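Local atomic coordinates of cysteine synthase (Fusobacterium nucleatum subsp. nucleatum, PDB entry 5Z5C), a protein that is a pyridoxal 5'-phosphate-dependent enzyme that produces hydrogen sulfide, probably by breaking down L-cysteine, and may also act as a cysteine synthase. Residues B[181-186]-B[191-196]. Residues are numbered along the deposited sequence; the frame is centred on the assembly and turned at random.
Sequences DGFVAG and GTVMGI. With PLP (pyridoxal-5'-phosphate), chain G.
One face of the Phe183 ring carries the CG2 methyl of Ile196, a CH-pi contact 3.7 Å from the ring centroid and only 9° off its normal, while Thr192 CG2 lies at the ring edge, near its plane. This is a strand-turn-helix unit that helps to bind the cofactor phosphate in this PLP enzyme: the buried strand 182-186 leads through a glycine-rich turn into helix 191-196, which runs back at 156° to it. With its CG anti to the backbone N (chi1 174°), Phe183 extends to the helix, where its CZ also meets Ile196 CD1 at 3.3 Å; Ile165 and Ile169 of helix 165-172 pack against the same isoleucine. Nearer the phosphate, the small Ala185 sets its CB 3.9 Å from Thr192 CG2 and also touches Val193. Thr192 turns its methyl to the strand and its hydroxyl to the cofactor, gripping PLP O2P twice, through OG1 at 2.6 Å and through the backbone N; Gly188, Thr189 and Gly190 of the turn add further hydrogen bonds to PLP. No direct hydrogen bond joins strand and helix, but a water bridges them: it accepts from Val193 N and donates to PLP O3P and, at 2.9 Å, to Gly186 O.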
ATOM      1  N   ASP B 181     -18.620  -6.437 -21.159  1.00 40.14           N
ATOM      2  CA  ASP B 181     -19.271  -7.725 -21.457  1.00 39.58           C
ATOM      3  C   ASP B 181     -19.351  -8.593 -20.229  1.00 38.76           C
ATOM      4  O   ASP B 181     -20.238  -9.427 -20.090  1.00 38.62           O
ATOM      5  CB  ASP B 181     -18.515  -8.430 -22.590  1.00 40.21           C
ATOM      6  CG  ASP B 181     -18.564  -7.638 -23.874  1.00 40.10           C
ATOM      7  OD1 ASP B 181     -19.650  -7.292 -24.308  1.00 40.63           O
ATOM      8  OD2 ASP B 181     -17.498  -7.328 -24.432  1.00 42.75           O
ATOM      9  N   GLY B 182     -18.421  -8.394 -19.303  1.00 37.84           N
ATOM     10  CA  GLY B 182     -18.479  -9.111 -18.053  1.00 36.75           C
ATOM     11  C   GLY B 182     -17.528  -8.620 -16.962  1.00 35.26           C
ATOM     12  O   GLY B 182     -16.578  -7.875 -17.211  1.00 34.00           O
ATOM     13  N   PHE B 183     -17.802  -9.105 -15.764  1.00 34.60           N
ATOM     14  CA  PHE B 183     -17.047  -8.823 -14.561  1.00 34.94           C
ATOM     15  C   PHE B 183     -17.021 -10.106 -13.711  1.00 35.65           C
ATOM     16  O   PHE B 183     -18.061 -10.756 -13.579  1.00 37.28           O
ATOM     17  CB  PHE B 183     -17.730  -7.709 -13.753  1.00 34.70           C
ATOM     18  CG  PHE B 183     -17.092  -7.457 -12.411  1.00 34.60           C
ATOM     19  CD1 PHE B 183     -16.028  -6.545 -12.291  1.00 34.53           C
ATOM     20  CD2 PHE B 183     -17.482  -8.163 -11.309  1.00 34.24           C
ATOM     21  CE1 PHE B 183     -15.398  -6.338 -11.076  1.00 33.64           C
ATOM     22  CE2 PHE B 183     -16.878  -7.953 -10.094  1.00 34.60           C
ATOM     23  CZ  PHE B 183     -15.832  -7.044  -9.982  1.00 34.36           C
ATOM     24  N   VAL B 184     -15.876 -10.394 -13.081  1.00 34.72           N
ATOM     25  CA  VAL B 184     -15.671 -11.535 -12.197  1.00 34.48           C
ATOM     26  C   VAL B 184     -15.025 -11.024 -10.911  1.00 34.19           C
ATOM     27  O   VAL B 184     -14.125 -10.144 -10.973  1.00 33.48           O
ATOM     28  CB  VAL B 184     -14.698 -12.561 -12.867  1.00 35.42           C
ATOM     29  CG1 VAL B 184     -14.451 -13.753 -11.952  1.00 36.43           C
ATOM     30  CG2 VAL B 184     -15.234 -13.017 -14.218  1.00 35.59           C
ATOM     31  N   ALA B 185     -15.469 -11.549  -9.768  1.00 33.99           N
ATOM     32  CA  ALA B 185     -14.800 -11.323  -8.498  1.00 34.16           C
ATOM     33  C   ALA B 185     -15.018 -12.471  -7.519  1.00 34.86           C
ATOM     34  O   ALA B 185     -16.164 -12.918  -7.309  1.00 34.90           O
ATOM     35  CB  ALA B 185     -15.285 -10.022  -7.844  1.00 33.88           C
ATOM     36  N   GLY B 186     -13.914 -12.899  -6.887  1.00 35.00           N
ATOM     37  CA  GLY B 186     -13.959 -13.801  -5.744  1.00 35.32           C
ATOM     38  C   GLY B 186     -14.884 -13.261  -4.653  1.00 35.79           C
ATOM     39  O   GLY B 186     -14.979 -12.043  -4.444  1.00 34.38           O
ATOM     40  N   GLY B 191     -19.637  -8.586  -0.987  1.00 39.40           N
ATOM     41  CA  GLY B 191     -19.964  -7.188  -1.172  1.00 38.77           C
ATOM     42  C   GLY B 191     -19.433  -6.673  -2.490  1.00 37.43           C
ATOM     43  O   GLY B 191     -20.078  -5.860  -3.131  1.00 37.45           O
ATOM     44  N   THR B 192     -18.266  -7.153  -2.901  1.00 36.25           N
ATOM     45  CA  THR B 192     -17.664  -6.707  -4.144  1.00 35.87           C
ATOM     46  C   THR B 192     -18.476  -7.118  -5.385  1.00 36.22           C
ATOM     47  O   THR B 192     -18.864  -6.274  -6.212  1.00 36.11           O
ATOM     48  CB  THR B 192     -16.191  -7.195  -4.232  1.00 35.05           C
ATOM     49  OG1 THR B 192     -15.447  -6.557  -3.190  1.00 34.26           O
ATOM     50  CG2 THR B 192     -15.583  -6.862  -5.613  1.00 35.04           C
ATOM     51  N   VAL B 193     -18.744  -8.404  -5.523  1.00 36.21           N
ATOM     52  CA  VAL B 193     -19.465  -8.855  -6.711  1.00 36.92           C
ATOM     53  C   VAL B 193     -20.903  -8.323  -6.810  1.00 37.57           C
ATOM     54  O   VAL B 193     -21.308  -7.873  -7.873  1.00 38.21           O
ATOM     55  CB  VAL B 193     -19.437 -10.398  -6.844  1.00 37.03           C
ATOM     56  CG1 VAL B 193     -20.387 -11.079  -5.864  1.00 37.49           C
ATOM     57  CG2 VAL B 193     -19.703 -10.837  -8.262  1.00 37.26           C
ATOM     58  N   MET B 194     -21.617  -8.297  -5.698  1.00 39.47           N
ATOM     59  CA  MET B 194     -23.005  -7.805  -5.636  1.00 40.74           C
ATOM     60  C   MET B 194     -23.099  -6.315  -5.937  1.00 39.87           C
ATOM     61  O   MET B 194     -23.927  -5.894  -6.720  1.00 39.66           O
ATOM     62  CB  MET B 194     -23.623  -8.062  -4.256  1.00 42.53           C
ATOM     63  CG  MET B 194     -23.805  -9.536  -3.896  1.00 44.43           C
ATOM     64  SD  MET B 194     -24.927 -10.462  -4.976  1.00 47.77           S
ATOM     65  CE  MET B 194     -26.289  -9.307  -5.119  1.00 47.38           C
ATOM     66  N   GLY B 195     -22.243  -5.509  -5.313  1.00 39.63           N
ATOM     67  CA  GLY B 195     -22.291  -4.065  -5.489  1.00 38.74           C
ATOM     68  C   GLY B 195     -21.882  -3.613  -6.869  1.00 38.66           C
ATOM     69  O   GLY B 195     -22.544  -2.757  -7.467  1.00 38.48           O
ATOM     70  N   ILE B 196     -20.754  -4.159  -7.365  1.00 37.92           N
ATOM     71  CA  ILE B 196     -20.236  -3.816  -8.673  1.00 37.91           C
ATOM     72  C   ILE B 196     -21.211  -4.320  -9.749  1.00 38.35           C
ATOM     73  O   ILE B 196     -21.475  -3.622 -10.744  1.00 36.63           O
ATOM     74  CB  ILE B 196     -18.828  -4.435  -8.920  1.00 37.22           C
ATOM     75  CG1 ILE B 196     -17.825  -3.788  -7.965  1.00 36.99           C
ATOM     76  CG2 ILE B 196     -18.404  -4.231 -10.359  1.00 36.28           C
ATOM     77  CD1 ILE B 196     -16.479  -4.491  -7.970  1.00 37.11           C
TER
HETATM   78  N1  PLP G 401      -9.699 -10.768  -1.726  1.00 34.81           N
HETATM   79  C2  PLP G 401      -9.173 -10.251  -0.592  1.00 34.42           C
HETATM   80  C2A PLP G 401      -7.690 -10.092  -0.402  1.00 33.95           C
HETATM   81  C3  PLP G 401     -10.079  -9.826   0.490  1.00 34.88           C
HETATM   82  O3  PLP G 401      -9.594  -9.313   1.639  1.00 34.90           O
HETATM   83  C4  PLP G 401     -11.534  -9.993   0.306  1.00 35.71           C
HETATM   84  C4A PLP G 401     -12.473  -9.587   1.375  1.00 35.93           C
HETATM   85  C5  PLP G 401     -11.989 -10.566  -0.975  1.00 35.31           C
HETATM   86  C6  PLP G 401     -11.031 -10.928  -1.921  1.00 35.08           C
HETATM   87  C5A PLP G 401     -13.473 -10.758  -1.214  1.00 36.43           C
HETATM   88  O4P PLP G 401     -14.205  -9.523  -1.249  1.00 36.57           O
HETATM   89  P   PLP G 401     -15.713  -9.395  -0.686  1.00 35.96           P
HETATM   90  O1P PLP G 401     -15.589  -9.559   0.801  1.00 36.20           O
HETATM   91  O2P PLP G 401     -16.173  -8.041  -1.166  1.00 35.61           O
HETATM   92  O3P PLP G 401     -16.442 -10.519  -1.395  1.00 36.40           O
HETATM   93  O   HOH W   1     -17.381 -10.458  -4.037  1.00 34.73           O